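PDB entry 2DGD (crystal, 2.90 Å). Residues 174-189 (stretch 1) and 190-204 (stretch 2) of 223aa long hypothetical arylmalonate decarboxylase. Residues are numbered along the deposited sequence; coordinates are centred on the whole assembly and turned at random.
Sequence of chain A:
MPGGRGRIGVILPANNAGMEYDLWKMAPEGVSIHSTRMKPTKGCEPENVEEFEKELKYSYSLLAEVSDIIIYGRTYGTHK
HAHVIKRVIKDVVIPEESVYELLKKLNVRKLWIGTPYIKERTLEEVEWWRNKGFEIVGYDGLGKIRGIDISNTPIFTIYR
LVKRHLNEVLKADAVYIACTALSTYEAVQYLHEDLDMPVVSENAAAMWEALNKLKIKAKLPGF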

# COMPACT_ATOMS: atom_id res chain seq x y z
N ALA A 174 20.18 -11.26 -27.72
CA ALA A 174 19.51 -10.06 -27.26
C ALA A 174 18.81 -9.39 -28.43
O ALA A 174 19.09 -9.69 -29.59
CB ALA A 174 20.53 -9.09 -26.66
N VAL A 175 17.89 -8.49 -28.10
CA VAL A 175 17.14 -7.73 -29.09
C VAL A 175 17.53 -6.27 -28.95
O VAL A 175 17.78 -5.78 -27.84
CB VAL A 175 15.62 -7.85 -28.87
CG1 VAL A 175 14.89 -6.83 -29.73
CG2 VAL A 175 15.14 -9.25 -29.17
N TYR A 176 17.59 -5.57 -30.07
CA TYR A 176 17.92 -4.15 -30.05
C TYR A 176 16.84 -3.39 -30.79
O TYR A 176 16.48 -3.76 -31.91
CB TYR A 176 19.28 -3.90 -30.73
CG TYR A 176 19.55 -2.45 -31.06
CD1 TYR A 176 19.57 -1.46 -30.07
CD2 TYR A 176 19.77 -2.05 -32.38
CE1 TYR A 176 19.79 -0.12 -30.38
CE2 TYR A 176 19.99 -0.71 -32.70
CZ TYR A 176 20.00 0.25 -31.70
OH TYR A 176 20.21 1.58 -32.02
N ILE A 177 16.30 -2.35 -30.17
CA ILE A 177 15.26 -1.54 -30.80
C ILE A 177 15.84 -0.15 -31.06
O ILE A 177 16.08 0.61 -30.13
CB ILE A 177 14.02 -1.43 -29.90
CG1 ILE A 177 13.46 -2.83 -29.63
CG2 ILE A 177 12.94 -0.61 -30.58
CD1 ILE A 177 12.32 -2.86 -28.64
N ALA A 178 16.06 0.16 -32.33
CA ALA A 178 16.64 1.44 -32.74
C ALA A 178 15.72 2.66 -32.71
O ALA A 178 14.51 2.54 -32.72
CB ALA A 178 17.25 1.29 -34.13
N CYS A 179 16.36 3.83 -32.68
CA CYS A 179 15.72 5.15 -32.67
C CYS A 179 15.23 5.63 -31.31
O CYS A 179 14.48 4.93 -30.61
CB CYS A 179 14.56 5.23 -33.68
SG CYS A 179 14.28 6.93 -34.29
N THR A 180 15.66 6.83 -30.94
CA THR A 180 15.31 7.43 -29.67
C THR A 180 13.94 8.08 -29.69
O THR A 180 13.46 8.53 -28.65
CB THR A 180 16.33 8.50 -29.25
OG1 THR A 180 16.36 9.54 -30.23
CG2 THR A 180 17.71 7.88 -29.12
N ALA A 181 13.30 8.13 -30.86
CA ALA A 181 11.96 8.72 -30.97
C ALA A 181 10.90 7.78 -30.40
O ALA A 181 9.81 8.20 -30.02
CB ALA A 181 11.65 9.05 -32.41
N LEU A 182 11.22 6.48 -30.35
CA LEU A 182 10.31 5.50 -29.81
C LEU A 182 10.36 5.52 -28.28
O LEU A 182 11.44 5.54 -27.69
CB LEU A 182 10.69 4.10 -30.28
CG LEU A 182 10.37 3.67 -31.72
CD1 LEU A 182 10.96 2.29 -31.97
CD2 LEU A 182 8.86 3.66 -31.95
N SER A 183 9.20 5.52 -27.65
CA SER A 183 9.14 5.48 -26.20
C SER A 183 9.10 3.99 -25.87
O SER A 183 8.06 3.33 -26.01
CB SER A 183 7.88 6.16 -25.70
OG SER A 183 7.77 5.99 -24.30
N THR A 184 10.25 3.47 -25.44
CA THR A 184 10.37 2.05 -25.16
C THR A 184 10.38 1.65 -23.69
O THR A 184 10.53 0.48 -23.37
CB THR A 184 11.65 1.51 -25.81
OG1 THR A 184 12.75 2.35 -25.46
CG2 THR A 184 11.50 1.50 -27.32
N TYR A 185 10.21 2.62 -22.80
CA TYR A 185 10.23 2.33 -21.37
C TYR A 185 9.44 1.09 -20.95
O TYR A 185 9.95 0.26 -20.21
CB TYR A 185 9.74 3.55 -20.58
CG TYR A 185 9.87 3.36 -19.10
CD1 TYR A 185 8.74 3.24 -18.28
CD2 TYR A 185 11.13 3.28 -18.51
CE1 TYR A 185 8.88 3.03 -16.92
CE2 TYR A 185 11.26 3.07 -17.14
CZ TYR A 185 10.14 2.95 -16.35
OH TYR A 185 10.29 2.74 -15.01
N GLU A 186 8.19 0.98 -21.40
CA GLU A 186 7.36 -0.16 -21.05
C GLU A 186 7.58 -1.37 -21.96
O GLU A 186 7.87 -2.47 -21.49
CB GLU A 186 5.87 0.21 -21.08
CG GLU A 186 5.44 1.29 -20.10
CD GLU A 186 5.66 2.71 -20.64
OE1 GLU A 186 5.40 3.68 -19.88
OE2 GLU A 186 6.09 2.86 -21.82
N ALA A 187 7.44 -1.15 -23.27
CA ALA A 187 7.61 -2.21 -24.26
C ALA A 187 8.81 -3.10 -23.96
O ALA A 187 8.71 -4.32 -23.92
CB ALA A 187 7.74 -1.61 -25.64
N VAL A 188 9.95 -2.48 -23.73
CA VAL A 188 11.18 -3.20 -23.44
C VAL A 188 11.08 -4.09 -22.20
O VAL A 188 11.70 -5.15 -22.14
CB VAL A 188 12.34 -2.18 -23.34
CG1 VAL A 188 13.42 -2.67 -22.44
CG2 VAL A 188 12.90 -1.93 -24.74
N GLN A 189 10.30 -3.69 -21.20
CA GLN A 189 10.15 -4.50 -19.99
C GLN A 189 9.34 -5.76 -20.28
O GLN A 189 9.69 -6.85 -19.82
CB GLN A 189 9.46 -3.71 -18.89
CG GLN A 189 10.25 -2.52 -18.40
CD GLN A 189 9.52 -1.74 -17.32
OE1 GLN A 189 9.22 -2.27 -16.25
NE2 GLN A 189 9.23 -0.47 -17.60
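Stretch 2, residues 190-204: YLHEDLDMPVVSENA

Stretch 2 first carries on the helix that closes stretch 1, then doubles back and lays a short strand beside the strand of stretch 1. Residues 190-195 are helical and take up the turn already running through 187-189: Leu 191 N donates to Ala 187 O (3.0 Å), His 192 N to Val 188 O (3.0 Å) and Glu 193 N to Gln 189 O (3.0 Å). Asp 196, with positive phi (55°), leaves the helix and turns the chain; Met 197 (a selenomethionine) and Pro 198 are extended and lead into strand 199-201. This strand runs parallel to 174-177, the axes 4.6 Å apart at closest approach and crossing at -19°. Val 199 lies beside Val 175, Val 200 beside Tyr 176 and Ser 201 beside Ile 177, with CA-CA distances of 4.7, 4.8 and 4.7 Å. The hydrogen bonds form the staggered ladder of a parallel pair: Val 175 N to Pro 198 O (3.0 Å), Val 200 N to Val 175 O (2.7 Å), Ile 177 N to Val 200 O (2.9 Å), then a longer rung from Glu 202 N to Ile 177 O (3.2 Å) where the strand gives way to helix.

On the sheet face bearing Val 175, Ile 177, Val 199 and Ser 201, the helix packs its apolar side chains. Val 199 is the central bump: its CG1 lies 4.2 Å from Val 175 CB, 4.2 Å from Ile 177 CD1 and 3.9 Å from Val 188 CG2, filling the space between strand and helix. Leu 191 CD1 meets Ile 177 CD1 at 4.0 Å. Val 175 CG2 rests against two neighbouring groups, Leu 195 CD1 at 4.1 Å and Met 197 SE at 4.0 Å. Further along, Val 188 CG2 touches Ser 201 CB (3.7 Å). Ser 201, in rotamer p, caps the next helix by accepting from Ala 204 N at OG (3.1 Å), and its OG makes a weak bond to Thr 184 OG1 (2.8 Å). On the other side of the sheet, Ala 174 CB rests against Pro 198 CG (3.5 Å).

Beyond the strands, the loop of stretch 1 wraps the start of helix 202-204. Glu 202 reaches into it: OE2 accepts from Cys 179 N (2.7 Å) and lies 3.1 Å from Tyr 176 OH, while its CG meets Thr 180 CG2 at 3.6 Å. Asn 203 ND2 donates to Thr 180 O (3.1 Å). A water links the two stretches here, accepting from Asn 203 N (3.1 Å), donating to Leu 182 O (3.3 Å) and bonding Thr 184 OG1 (2.8 Å).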

# COMPACT_ATOMS: atom_id res chain seq x y z
N TYR A 190 8.26 -5.59 -21.03
CA TYR A 190 7.42 -6.72 -21.38
C TYR A 190 8.23 -7.71 -22.21
O TYR A 190 8.25 -8.90 -21.93
CB TYR A 190 6.22 -6.26 -22.20
CG TYR A 190 5.15 -5.58 -21.40
CD1 TYR A 190 4.86 -4.23 -21.59
CD2 TYR A 190 4.40 -6.29 -20.47
CE1 TYR A 190 3.84 -3.61 -20.88
CE2 TYR A 190 3.39 -5.68 -19.75
CZ TYR A 190 3.11 -4.34 -19.96
OH TYR A 190 2.11 -3.74 -19.24
N LEU A 191 8.91 -7.20 -23.24
CA LEU A 191 9.72 -8.06 -24.08
C LEU A 191 10.78 -8.80 -23.26
O LEU A 191 10.92 -10.02 -23.39
CB LEU A 191 10.38 -7.23 -25.19
CG LEU A 191 9.42 -6.76 -26.29
CD1 LEU A 191 10.13 -5.85 -27.27
CD2 LEU A 191 8.85 -7.99 -27.01
N HIS A 192 11.50 -8.08 -22.42
CA HIS A 192 12.54 -8.69 -21.60
C HIS A 192 12.02 -9.83 -20.73
O HIS A 192 12.66 -10.88 -20.62
CB HIS A 192 13.19 -7.63 -20.71
CG HIS A 192 14.27 -8.18 -19.83
ND1 HIS A 192 14.28 -8.00 -18.46
CD2 HIS A 192 15.37 -8.92 -20.12
CE1 HIS A 192 15.34 -8.61 -17.95
NE2 HIS A 192 16.01 -9.18 -18.93
N GLU A 193 10.87 -9.63 -20.11
CA GLU A 193 10.28 -10.65 -19.27
C GLU A 193 9.87 -11.86 -20.10
O GLU A 193 10.18 -12.99 -19.75
CB GLU A 193 9.04 -10.12 -18.56
CG GLU A 193 9.28 -9.36 -17.30
CD GLU A 193 7.99 -8.85 -16.72
OE1 GLU A 193 7.07 -9.68 -16.49
OE2 GLU A 193 7.88 -7.62 -16.50
N ASP A 194 9.17 -11.61 -21.19
CA ASP A 194 8.66 -12.67 -22.05
C ASP A 194 9.71 -13.45 -22.82
O ASP A 194 9.64 -14.69 -22.90
CB ASP A 194 7.62 -12.09 -23.00
CG ASP A 194 6.42 -11.52 -22.26
OD1 ASP A 194 5.59 -10.84 -22.89
OD2 ASP A 194 6.29 -11.78 -21.04
N LEU A 195 10.68 -12.76 -23.40
CA LEU A 195 11.72 -13.43 -24.18
C LEU A 195 12.86 -13.97 -23.33
O LEU A 195 13.67 -14.76 -23.81
CB LEU A 195 12.28 -12.46 -25.23
CG LEU A 195 11.29 -11.87 -26.22
CD1 LEU A 195 12.04 -10.95 -27.16
CD2 LEU A 195 10.61 -12.98 -27.00
N ASP A 196 12.92 -13.55 -22.08
CA ASP A 196 13.97 -14.00 -21.17
C ASP A 196 15.37 -13.75 -21.74
O ASP A 196 16.21 -14.63 -21.76
CB ASP A 196 13.81 -15.48 -20.85
CG ASP A 196 14.83 -15.97 -19.82
OD1 ASP A 196 14.93 -17.20 -19.61
OD2 ASP A 196 15.53 -15.13 -19.22
N MSE A 197 15.60 -12.53 -22.21
CA MSE A 197 16.90 -12.14 -22.76
C MSE A 197 16.94 -10.63 -22.73
O MSE A 197 15.90 -9.97 -22.69
CB MSE A 197 17.06 -12.63 -24.19
CG MSE A 197 16.04 -12.04 -25.17
SE MSE A 197 16.44 -12.41 -27.02
CE MSE A 197 15.64 -14.20 -27.11
N PRO A 198 18.14 -10.04 -22.73
CA PRO A 198 18.16 -8.58 -22.70
C PRO A 198 17.53 -7.96 -23.95
O PRO A 198 17.76 -8.39 -25.08
CB PRO A 198 19.65 -8.26 -22.57
CG PRO A 198 20.32 -9.44 -23.20
CD PRO A 198 19.50 -10.60 -22.71
N VAL A 199 16.69 -6.95 -23.73
CA VAL A 199 16.03 -6.24 -24.81
C VAL A 199 16.51 -4.81 -24.63
O VAL A 199 16.06 -4.12 -23.72
CB VAL A 199 14.50 -6.32 -24.69
CG1 VAL A 199 13.84 -5.52 -25.81
CG2 VAL A 199 14.05 -7.77 -24.75
N VAL A 200 17.43 -4.38 -25.50
CA VAL A 200 18.02 -3.05 -25.40
C VAL A 200 17.47 -1.99 -26.35
O VAL A 200 17.57 -2.11 -27.57
CB VAL A 200 19.55 -3.13 -25.62
CG1 VAL A 200 20.18 -1.75 -25.49
CG2 VAL A 200 20.16 -4.10 -24.63
N SER A 201 16.90 -0.93 -25.78
CA SER A 201 16.38 0.15 -26.59
C SER A 201 17.44 1.24 -26.57
O SER A 201 18.24 1.31 -25.64
CB SER A 201 15.09 0.71 -26.01
OG SER A 201 15.36 1.49 -24.87
N GLU A 202 17.43 2.09 -27.58
CA GLU A 202 18.42 3.14 -27.66
C GLU A 202 18.35 4.09 -26.47
O GLU A 202 19.39 4.52 -25.95
CB GLU A 202 18.27 3.89 -28.98
CG GLU A 202 19.48 4.70 -29.37
CD GLU A 202 19.56 4.95 -30.86
OE1 GLU A 202 20.37 5.80 -31.27
OE2 GLU A 202 18.81 4.29 -31.62
N ASN A 203 17.14 4.41 -26.02
CA ASN A 203 17.00 5.31 -24.89
C ASN A 203 17.51 4.70 -23.60
O ASN A 203 18.20 5.37 -22.83
CB ASN A 203 15.54 5.76 -24.73
CG ASN A 203 15.09 6.68 -25.85
OD1 ASN A 203 15.89 7.41 -26.42
ND2 ASN A 203 13.80 6.65 -26.16
N ALA A 204 17.21 3.43 -23.36
CA ALA A 204 17.67 2.77 -22.14
C ALA A 204 19.20 2.69 -22.12
O ALA A 204 19.84 2.90 -21.08
CB ALA A 204 17.08 1.38 -22.04
O HOH W 1 14.26 3.95 -27.20